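Long-range contacts in Lmo0135 protein (Listeria monocytogenes EGD-e, PDB 5ISU), which is the substrate-binding protein of an ABC transporter and, as its family suggests, probably takes part in peptide uptake: residues Arg257-Thr262 with Tyr463-Asp468; Asn32-Ser37 with Phe152-His157; Leu20-Thr25 with Asp207-Arg212. All coordinates share one frame; numbering follows the deposited sequence. Where two conformers were deposited one is given.

Contact 1: Arg257-Thr262 with Tyr463-Asp468; sequences RLSYAT and YPISYD
L258 CD1 touches both P464 CB, at 3.8 Å, and Y467 CE1, meeting that ring obliquely. This is the apolar centre of an antiparallel strand pair broken by a classic beta bulge, where I465 and S466 both face S259. S259 O accepts two hydrogen bonds there: I465 N comes in the carbonyl plane at 2.8 Å, and S466 N, tilted from it, lies at 3.2 Å. S259 N returns a nearly straight hydrogen bond to S466 O (174°). Beyond the bulge, A261 and Y463 are hydrogen-bonded in both directions, their CB atoms touching on the face opposite L258, while Y260 CB lies against P464 CA. Strand 395-400 flanks 257-262 on its other side, and Y467 OH is hydrogen-bonded to S303 N and S304 O. At the polar edge S466 OG, placed between its own backbone N and carbonyl carbon (chi1 57°), donates to the syn lone pair of D468 OD1 at 2.6 Å. A water joins S466 OG to S259 OG. R257, extended from CG to NE, runs alongside D468 in the same direction; its NH2 makes a salt bridge to D468 OD2 at 2.8 Å, though the N-H...O angle is only 117° and the hydrogen bond within it is weak.

Contact 2: Asn32-Ser37 with Phe152-His157; sequences NPNYAS and FPIPKH. With EDO (1,2-ethanediol), chain B.
P33 and F152 bring their CA atoms to 6.1 Å, the nearest backbone approach of two segments that meet as loops. Segment 32-37 is folded by an Asx turn, N34 N donating to N32 OD1 at 3.1 Å in the amide plane and on a lone pair; N32 O, in turn, receives both Y35 N and A36 N. Segment 152-157 runs extended through I154 to P155, the N-cap residue of helix 156-159. The contact thus joins the loop between strand 19-24 and helix 39-48 to the lead-in of helix 156-159, and helix 93-104 touches both at N34 and I154. P33 lies against the extended segment: its CB rests on F152 CB at 3.6 Å, and its CG presses on I154 CG2 at 3.3 Å, tighter than usual van der Waals contact. I154 CG1 lies between the backbone N and the carbonyl carbon (chi1 63°), and CD1 at its end reaches N34 ND2, 3.4 Å away, the two side chains crossing at about a right angle. S102 OG is hydrogen-bonded to N34 ND2, as N171 OD1 is to N32 ND2. Farther along, K156 NZ forms a salt bridge with E160 OE2 and a hydrogen bond to an ethanediol, probably from the crystallisation liquor. A water donating to N34 OD1, at 2.8 Å, and to F152 O bridges the segments. The direct contact is therefore mainly apolar, with the asparagine amides satisfied by neighbouring residues and solvent.

Contact 3: Leu20-Thr25 with Asp207-Arg212; sequences LIIGVT and DKVTFR
L20 to V24 and K208 to R212 are hydrogen-bonded through their backbones in five places, the donors alternating between the strands. L20 N reaches K208 O at 3.0 Å, T210 N reaches L20 O, and I22 N meets T210 O at 2.8 Å in a nearly straight bond (173°). R212 N then donates to I22 O at 2.7 Å, and V24 N to R212 O. The same carbonyls also receive CA-H...O contacts, V209 CA lying 3.3 Å from L20 O and F211 CA reaching I22 O. The pairing is that of parallel strands in register, L20 with V209 through to G23 with R212, within a mixed sheet where 190-195 lies antiparallel beside 208-213; on the other side of 20-24, I21 N is hydrogen-bonded to N230 OD1 and G23 pairs with L231. Apolar side chains meet on the face carrying L20, V209, I22 and F211. I22 CG1 lies anti to the carbonyl carbon (chi1 -48°), and the CD1 it carries touches V209 CG1 at 3.8 Å and, obliquely, F211 CE1 at 3.7 Å. V24 CG1 comes to the edge of the F211 ring, 3.9 Å from CD1, and T43 and I44 of helix 39-48 also meet this phenylalanine. On the opposite face T210 and R212 both touch Y190 of strand 190-195. One water there donates to L20 O and is hydrogen-bonded to T210 OG1, at 2.7 Å.

Overall arrangement
The three contacts are separate: centres lie 31 Å apart for contacts 1 and 2 and for contacts 1 and 3, and 22 Å for contacts 2 and 3, with nearest atoms about 12 to 14 Å apart. Contact 2 falls within the chain span joined by contact 3, and contact 1 follows both. Helix 39-48 links contacts 2 and 3, Q45 and Q46 touching P33 and F152, and T43 and I44 touching F211. Contact 3 leads toward contact 1 through N230 and L231, since strand 231-233 pairs with 462-475, the strand carrying Y463-D468. Contacts 1 and 2 lie on opposite sides of the chain's centre. The ethanediol at K156 is no evidence of where a substrate binds.

Contact 1: Arg257-Thr262 with Tyr463-Asp468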
loop_
_atom_site.group_PDB
_atom_site.type_symbol
_atom_site.label_atom_id
_atom_site.label_comp_id
_atom_site.label_asym_id
_atom_site.label_seq_id
_atom_site.Cartn_x
_atom_site.Cartn_y
_atom_site.Cartn_z
ATOM N N ARG A 257 1.821 6.503 -1.666
ATOM C CA ARG A 257 2.358 5.871 -2.842
ATOM C C ARG A 257 3.534 6.673 -3.391
ATOM O O ARG A 257 3.454 7.900 -3.507
ATOM C CB ARG A 257 1.292 5.744 -3.919
ATOM C CG ARG A 257 1.808 5.123 -5.210
ATOM C CD ARG A 257 0.700 4.904 -6.218
ATOM N NE ARG A 257 1.187 4.276 -7.461
ATOM C CZ ARG A 257 1.748 4.923 -8.489
ATOM N NH1 ARG A 257 2.136 4.239 -9.568
ATOM N NH2 ARG A 257 1.941 6.244 -8.457
ATOM N N LEU A 258 4.632 5.978 -3.676
ATOM C CA LEU A 258 5.756 6.579 -4.355
ATOM C C LEU A 258 5.659 6.206 -5.842
ATOM O O LEU A 258 5.503 5.045 -6.180
ATOM C CB LEU A 258 7.103 6.076 -3.816
ATOM C CG LEU A 258 8.288 6.477 -4.707
ATOM C CD1 LEU A 258 8.529 7.986 -4.715
ATOM C CD2 LEU A 258 9.570 5.741 -4.349
ATOM N N SER A 259 5.725 7.204 -6.708
ATOM C CA SER A 259 5.780 7.021 -8.164
ATOM C C SER A 259 7.256 7.204 -8.466
ATOM O O SER A 259 7.847 8.199 -8.018
ATOM C CB SER A 259 4.975 8.098 -8.873
ATOM O OG SER A 259 5.163 8.053 -10.283
ATOM N N TYR A 260 7.863 6.244 -9.170
ATOM C CA TYR A 260 9.280 6.320 -9.473
ATOM C C TYR A 260 9.675 5.629 -10.761
ATOM O O TYR A 260 8.909 4.870 -11.329
ATOM C CB TYR A 260 10.073 5.707 -8.327
ATOM C CG TYR A 260 9.928 4.216 -8.160
ATOM C CD1 TYR A 260 8.770 3.663 -7.629
ATOM C CD2 TYR A 260 10.941 3.358 -8.528
ATOM C CE1 TYR A 260 8.622 2.300 -7.472
ATOM C CE2 TYR A 260 10.824 1.978 -8.356
ATOM C CZ TYR A 260 9.661 1.454 -7.830
ATOM O OH TYR A 260 9.524 0.096 -7.668
ATOM N N ALA A 261 10.894 5.913 -11.208
ATOM C CA ALA A 261 11.485 5.271 -12.369
ATOM C C ALA A 261 12.658 4.425 -11.892
ATOM O O ALA A 261 13.401 4.848 -11.038
ATOM C CB ALA A 261 11.963 6.312 -13.345
ATOM N N THR A 262 12.813 3.233 -12.447
ATOM C CA THR A 262 13.915 2.335 -12.101
ATOM C C THR A 262 14.918 2.327 -13.232
ATOM O O THR A 262 14.526 2.418 -14.377
ATOM C CB THR A 262 13.439 0.877 -12.021
ATOM O OG1 THR A 262 13.074 0.433 -13.336
ATOM C CG2 THR A 262 12.250 0.716 -11.104
ATOM N N TYR A 463 14.821 6.841 -9.500
ATOM C CA TYR A 463 14.522 8.268 -9.518
ATOM C C TYR A 463 13.140 8.415 -8.865
ATOM O O TYR A 463 12.139 8.138 -9.510
ATOM C CB TYR A 463 14.509 8.855 -10.937
ATOM C CG TYR A 463 14.293 10.358 -10.934
ATOM C CD1 TYR A 463 15.357 11.221 -10.769
ATOM C CD2 TYR A 463 13.018 10.906 -11.049
ATOM C CE1 TYR A 463 15.175 12.587 -10.734
ATOM C CE2 TYR A 463 12.822 12.264 -11.020
ATOM C CZ TYR A 463 13.911 13.110 -10.866
ATOM O OH TYR A 463 13.747 14.492 -10.851
ATOM N N PRO A 464 13.082 8.757 -7.564
ATOM C CA PRO A 464 11.762 8.957 -6.921
ATOM C C PRO A 464 11.108 10.198 -7.503
ATOM O O PRO A 464 11.682 11.264 -7.436
ATOM C CB PRO A 464 12.095 9.161 -5.438
ATOM C CG PRO A 464 13.550 8.804 -5.289
ATOM C CD PRO A 464 14.192 8.985 -6.625
ATOM N N ILE A 465 9.926 10.049 -8.092
ATOM C CA ILE A 465 9.263 11.167 -8.729
ATOM C C ILE A 465 8.366 11.929 -7.768
ATOM O O ILE A 465 8.566 13.112 -7.539
ATOM C CB ILE A 465 8.412 10.701 -9.924
ATOM C CG1 ILE A 465 9.278 10.001 -10.974
ATOM C CG2 ILE A 465 7.690 11.886 -10.552
ATOM C CD1 ILE A 465 8.469 9.315 -12.059
ATOM N N SER A 466 7.364 11.254 -7.225
ATOM C CA SER A 466 6.408 11.918 -6.343
ATOM C C SER A 466 5.715 11.023 -5.339
ATOM O O SER A 466 5.640 9.811 -5.537
ATOM C CB SER A 466 5.336 12.593 -7.200
ATOM O OG SER A 466 4.674 11.664 -8.061
ATOM N N TYR A 467 5.278 11.627 -4.233
ATOM C CA TYR A 467 4.464 10.942 -3.264
ATOM C C TYR A 467 3.078 11.362 -3.690
ATOM O O TYR A 467 2.744 12.558 -3.666
ATOM C CB TYR A 467 4.766 11.350 -1.820
ATOM C CG TYR A 467 6.230 11.216 -1.489
ATOM C CD1 TYR A 467 6.903 10.018 -1.741
ATOM C CD2 TYR A 467 6.941 12.263 -0.918
ATOM C CE1 TYR A 467 8.243 9.872 -1.463
ATOM C CE2 TYR A 467 8.290 12.123 -0.624
ATOM C CZ TYR A 467 8.937 10.916 -0.911
ATOM O OH TYR A 467 10.287 10.733 -0.649
ATOM N N ASP A 468 2.292 10.380 -4.122
ATOM C CA ASP A 468 0.968 10.619 -4.687
ATOM C C ASP A 468 -0.222 10.666 -3.721
ATOM O O ASP A 468 -0.222 10.047 -2.666
ATOM C CB ASP A 468 0.711 9.564 -5.759
ATOM C CG ASP A 468 1.636 9.705 -6.958
ATOM O OD1 ASP A 468 2.525 10.596 -6.964
ATOM O OD2 ASP A 468 1.458 8.919 -7.915
HETATM O O HOH W 1 4.361 10.528 -10.780
#

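Contact 2: Asn32-Ser37 with Phe152-His157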
loop_
_atom_site.group_PDB
_atom_site.type_symbol
_atom_site.label_atom_id
_atom_site.label_comp_id
_atom_site.label_asym_id
_atom_site.label_seq_id
_atom_site.Cartn_x
_atom_site.Cartn_y
_atom_site.Cartn_z
ATOM N N ASN A 32 -10.880 -12.594 3.274
ATOM C CA ASN A 32 -10.282 -13.219 4.453
ATOM C C ASN A 32 -8.928 -12.529 4.654
ATOM O O ASN A 32 -8.070 -12.583 3.768
ATOM C CB ASN A 32 -10.130 -14.733 4.213
ATOM C CG ASN A 32 -9.668 -15.497 5.454
ATOM O OD1 ASN A 32 -8.682 -15.143 6.102
ATOM N ND2 ASN A 32 -10.370 -16.564 5.770
ATOM N N PRO A 33 -8.730 -11.881 5.814
ATOM C CA PRO A 33 -7.498 -11.120 6.066
ATOM C C PRO A 33 -6.194 -11.893 6.022
ATOM O O PRO A 33 -5.133 -11.277 5.945
ATOM C CB PRO A 33 -7.726 -10.533 7.456
ATOM C CG PRO A 33 -8.730 -11.400 8.084
ATOM C CD PRO A 33 -9.634 -11.842 6.981
ATOM N N ASN A 34 -6.255 -13.213 6.116
ATOM C CA ASN A 34 -5.037 -14.024 5.992
ATOM C C ASN A 34 -4.538 -14.043 4.534
ATOM O O ASN A 34 -3.403 -14.404 4.291
ATOM C CB ASN A 34 -5.276 -15.481 6.461
ATOM C CG ASN A 34 -5.335 -15.627 7.973
ATOM O OD1 ASN A 34 -5.393 -14.655 8.706
ATOM N ND2 ASN A 34 -5.308 -16.866 8.442
ATOM N N TYR A 35 -5.382 -13.645 3.579
ATOM C CA TYR A 35 -5.006 -13.683 2.159
ATOM C C TYR A 35 -5.259 -12.387 1.383
ATOM O O TYR A 35 -4.626 -12.165 0.358
ATOM C CB TYR A 35 -5.746 -14.848 1.474
ATOM C CG TYR A 35 -5.514 -16.164 2.192
ATOM C CD1 TYR A 35 -4.371 -16.921 1.946
ATOM C CD2 TYR A 35 -6.412 -16.622 3.158
ATOM C CE1 TYR A 35 -4.141 -18.099 2.628
ATOM C CE2 TYR A 35 -6.194 -17.797 3.840
ATOM C CZ TYR A 35 -5.051 -18.530 3.582
ATOM O OH TYR A 35 -4.831 -19.702 4.261
ATOM N N ALA A 36 -6.156 -11.521 1.867
ATOM C CA ALA A 36 -6.492 -10.301 1.116
ATOM C C ALA A 36 -5.280 -9.436 0.764
ATOM O O ALA A 36 -4.522 -9.074 1.643
ATOM C CB ALA A 36 -7.517 -9.469 1.876
ATOM N N SER A 37 -5.113 -9.130 -0.527
ATOM C CA SER A 37 -4.008 -8.271 -0.984
ATOM C C SER A 37 -4.390 -7.252 -2.082
ATOM O O SER A 37 -3.700 -6.255 -2.233
ATOM C CB SER A 37 -2.796 -9.120 -1.434
ATOM O OG SER A 37 -3.150 -10.002 -2.478
ATOM N N PHE A 152 -5.548 -8.369 11.577
ATOM C CA PHE A 152 -7.005 -8.592 11.650
ATOM C C PHE A 152 -7.235 -10.053 12.043
ATOM O O PHE A 152 -6.866 -10.941 11.288
ATOM C CB PHE A 152 -7.679 -8.349 10.284
ATOM C CG PHE A 152 -7.596 -6.928 9.780
ATOM C CD1 PHE A 152 -6.438 -6.448 9.193
ATOM C CD2 PHE A 152 -8.711 -6.087 9.832
ATOM C CE1 PHE A 152 -6.375 -5.139 8.701
ATOM C CE2 PHE A 152 -8.656 -4.783 9.358
ATOM C CZ PHE A 152 -7.484 -4.309 8.785
ATOM N N PRO A 153 -7.826 -10.315 13.223
ATOM C CA PRO A 153 -8.044 -11.712 13.550
ATOM C C PRO A 153 -9.207 -12.349 12.793
ATOM O O PRO A 153 -10.113 -11.641 12.299
ATOM C CB PRO A 153 -8.348 -11.683 15.055
ATOM C CG PRO A 153 -8.812 -10.316 15.336
ATOM C CD PRO A 153 -8.085 -9.431 14.370
ATOM N N ILE A 154 -9.136 -13.677 12.659
ATOM C CA ILE A 154 -10.226 -14.461 12.049
ATOM C C ILE A 154 -10.849 -15.337 13.152
ATOM O O ILE A 154 -10.266 -15.498 14.210
ATOM C CB ILE A 154 -9.793 -15.238 10.780
ATOM C CG1 ILE A 154 -8.711 -16.290 11.066
ATOM C CG2 ILE A 154 -9.288 -14.255 9.738
ATOM C CD1 ILE A 154 -8.342 -17.118 9.845
ATOM N N PRO A 155 -12.074 -15.826 12.940
ATOM C CA PRO A 155 -12.702 -16.595 14.020
ATOM C C PRO A 155 -12.313 -18.082 14.075
ATOM O O PRO A 155 -12.396 -18.791 13.075
ATOM C CB PRO A 155 -14.190 -16.411 13.756
ATOM C CG PRO A 155 -14.305 -16.070 12.319
ATOM C CD PRO A 155 -13.034 -15.427 11.896
ATOM N N LYS A 156 -11.903 -18.526 15.261
ATOM C CA LYS A 156 -11.503 -19.900 15.496
ATOM C C LYS A 156 -12.710 -20.845 15.324
ATOM O O LYS A 156 -12.625 -21.844 14.599
ATOM C CB LYS A 156 -10.883 -20.012 16.899
ATOM C CG LYS A 156 -10.426 -21.401 17.356
ATOM C CD LYS A 156 -9.790 -21.291 18.740
ATOM C CE LYS A 156 -9.444 -22.640 19.366
ATOM N NZ LYS A 156 -8.403 -23.393 18.612
ATOM N N HIS A 157 -13.854 -20.489 15.919
ATOM C CA HIS A 157 -15.039 -21.347 15.821
ATOM C C HIS A 157 -15.495 -21.624 14.366
ATOM O O HIS A 157 -16.191 -22.599 14.107
ATOM C CB HIS A 157 -16.200 -20.792 16.665
ATOM C CG HIS A 157 -16.872 -19.593 16.071
ATOM N ND1 HIS A 157 -16.380 -18.314 16.214
ATOM C CD2 HIS A 157 -18.013 -19.483 15.349
ATOM C CE1 HIS A 157 -17.175 -17.470 15.580
ATOM N NE2 HIS A 157 -18.181 -18.150 15.061
HETATM C C1 EDO B . -4.851 -23.803 16.865
HETATM O O1 EDO B . -4.261 -23.632 15.574
HETATM C C2 EDO B . -4.377 -22.688 17.785
HETATM O O2 EDO B . -5.466 -22.220 18.580
HETATM O O HOH W 2 -5.007 -12.014 9.387
#

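Contact 3: Leu20-Thr25 with Asp207-Arg212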
loop_
_atom_site.group_PDB
_atom_site.type_symbol
_atom_site.label_atom_id
_atom_site.label_comp_id
_atom_site.label_asym_id
_atom_site.label_seq_id
_atom_site.Cartn_x
_atom_site.Cartn_y
_atom_site.Cartn_z
ATOM N N LEU A 20 -25.737 3.531 2.004
ATOM C CA LEU A 20 -24.575 4.119 1.341
ATOM C C LEU A 20 -24.154 3.142 0.263
ATOM O O LEU A 20 -24.018 1.951 0.527
ATOM C CB LEU A 20 -23.405 4.329 2.294
ATOM C CG LEU A 20 -22.125 4.925 1.676
ATOM C CD1 LEU A 20 -22.341 6.363 1.255
ATOM C CD2 LEU A 20 -20.976 4.859 2.661
ATOM N N ILE A 21 -23.961 3.660 -0.946
ATOM C CA ILE A 21 -23.542 2.877 -2.097
ATOM C C ILE A 21 -22.135 3.333 -2.430
ATOM O O ILE A 21 -21.920 4.521 -2.665
ATOM C CB ILE A 21 -24.426 3.168 -3.316
ATOM C CG1 ILE A 21 -25.899 2.973 -2.973
ATOM C CG2 ILE A 21 -24.041 2.263 -4.469
ATOM C CD1 ILE A 21 -26.272 1.530 -2.763
ATOM N N ILE A 22 -21.186 2.399 -2.443
ATOM C CA ILE A 22 -19.786 2.719 -2.728
ATOM C C ILE A 22 -19.351 2.081 -4.036
ATOM O O ILE A 22 -19.545 0.889 -4.250
ATOM C CB ILE A 22 -18.875 2.216 -1.605
ATOM C CG1 ILE A 22 -19.430 2.629 -0.241
ATOM C CG2 ILE A 22 -17.435 2.703 -1.821
ATOM C CD1 ILE A 22 -18.559 2.200 0.919
ATOM N N GLY A 23 -18.746 2.875 -4.904
ATOM C CA GLY A 23 -18.327 2.382 -6.220
ATOM C C GLY A 23 -16.932 1.799 -6.167
ATOM O O GLY A 23 -16.028 2.426 -5.625
ATOM N N VAL A 24 -16.783 0.569 -6.655
ATOM C CA VAL A 24 -15.471 -0.079 -6.761
ATOM C C VAL A 24 -15.322 -0.524 -8.218
ATOM O O VAL A 24 -16.316 -0.602 -8.958
ATOM C CB VAL A 24 -15.297 -1.243 -5.781
ATOM C CG1 VAL A 24 -15.371 -0.730 -4.361
ATOM C CG2 VAL A 24 -16.336 -2.326 -6.007
ATOM N N THR A 25 -14.101 -0.836 -8.626
ATOM C CA THR A 25 -13.825 -1.142 -10.028
ATOM C C THR A 25 -13.892 -2.607 -10.479
ATOM O O THR A 25 -14.166 -2.859 -11.658
ATOM C CB THR A 25 -12.453 -0.573 -10.438
ATOM O OG1 THR A 25 -11.428 -1.161 -9.629
ATOM C CG2 THR A 25 -12.443 0.953 -10.282
ATOM N N ASP A 207 -27.363 2.243 8.070
ATOM C CA ASP A 207 -27.900 0.910 8.223
ATOM C C ASP A 207 -27.345 -0.093 7.192
ATOM O O ASP A 207 -26.993 -1.204 7.555
ATOM C CB ASP A 207 -29.439 0.989 8.142
ATOM C CG ASP A 207 -30.112 -0.371 8.283
ATOM O OD1 ASP A 207 -29.596 -1.227 9.044
ATOM O OD2 ASP A 207 -31.168 -0.578 7.639
ATOM N N LYS A 208 -27.281 0.290 5.918
ATOM C CA LYS A 208 -26.798 -0.617 4.856
ATOM C C LYS A 208 -25.689 -0.021 4.011
ATOM O O LYS A 208 -25.667 1.180 3.785
ATOM C CB LYS A 208 -27.942 -1.003 3.935
ATOM C CG LYS A 208 -29.070 -1.688 4.653
ATOM C CD LYS A 208 -30.013 -2.287 3.654
ATOM C CE LYS A 208 -31.207 -2.906 4.332
ATOM N NZ LYS A 208 -32.025 -3.593 3.300
ATOM N N VAL A 209 -24.749 -0.866 3.587
ATOM C CA VAL A 209 -23.647 -0.444 2.728
ATOM C C VAL A 209 -23.547 -1.441 1.597
ATOM O O VAL A 209 -23.504 -2.645 1.828
ATOM C CB VAL A 209 -22.309 -0.353 3.472
ATOM C CG1 VAL A 209 -21.169 -0.057 2.504
ATOM C CG2 VAL A 209 -22.358 0.728 4.538
ATOM N N THR A 210 -23.530 -0.931 0.372
ATOM C CA THR A 210 -23.452 -1.765 -0.803
ATOM C C THR A 210 -22.232 -1.341 -1.576
ATOM O O THR A 210 -22.008 -0.144 -1.755
ATOM C CB THR A 210 -24.689 -1.569 -1.708
ATOM O OG1 THR A 210 -25.875 -1.868 -0.973
ATOM C CG2 THR A 210 -24.630 -2.471 -2.959
ATOM N N PHE A 211 -21.416 -2.310 -1.985
ATOM C CA PHE A 211 -20.255 -2.026 -2.829
ATOM C C PHE A 211 -20.690 -2.355 -4.238
ATOM O O PHE A 211 -20.913 -3.523 -4.549
ATOM C CB PHE A 211 -19.031 -2.849 -2.426
ATOM C CG PHE A 211 -18.410 -2.395 -1.136
ATOM C CD1 PHE A 211 -17.424 -1.412 -1.135
ATOM C CD2 PHE A 211 -18.824 -2.922 0.074
ATOM C CE1 PHE A 211 -16.849 -0.980 0.044
ATOM C CE2 PHE A 211 -18.265 -2.480 1.267
ATOM C CZ PHE A 211 -17.269 -1.523 1.251
ATOM N N ARG A 212 -20.834 -1.312 -5.062
ATOM C CA ARG A 212 -21.284 -1.429 -6.463
ATOM C C ARG A 212 -20.117 -1.539 -7.444
ATOM O O ARG A 212 -19.300 -0.638 -7.547
ATOM C CB ARG A 212 -22.148 -0.210 -6.812
ATOM C CG ARG A 212 -22.583 -0.058 -8.261
ATOM C CD ARG A 212 -23.398 -1.228 -8.772
ATOM N NE ARG A 212 -24.678 -1.393 -8.081
ATOM C CZ ARG A 212 -25.561 -2.354 -8.366
ATOM N NH1 ARG A 212 -25.314 -3.247 -9.332
ATOM N NH2 ARG A 212 -26.700 -2.433 -7.679
HETATM O O HOH W 3 -26.602 0.383 0.389
#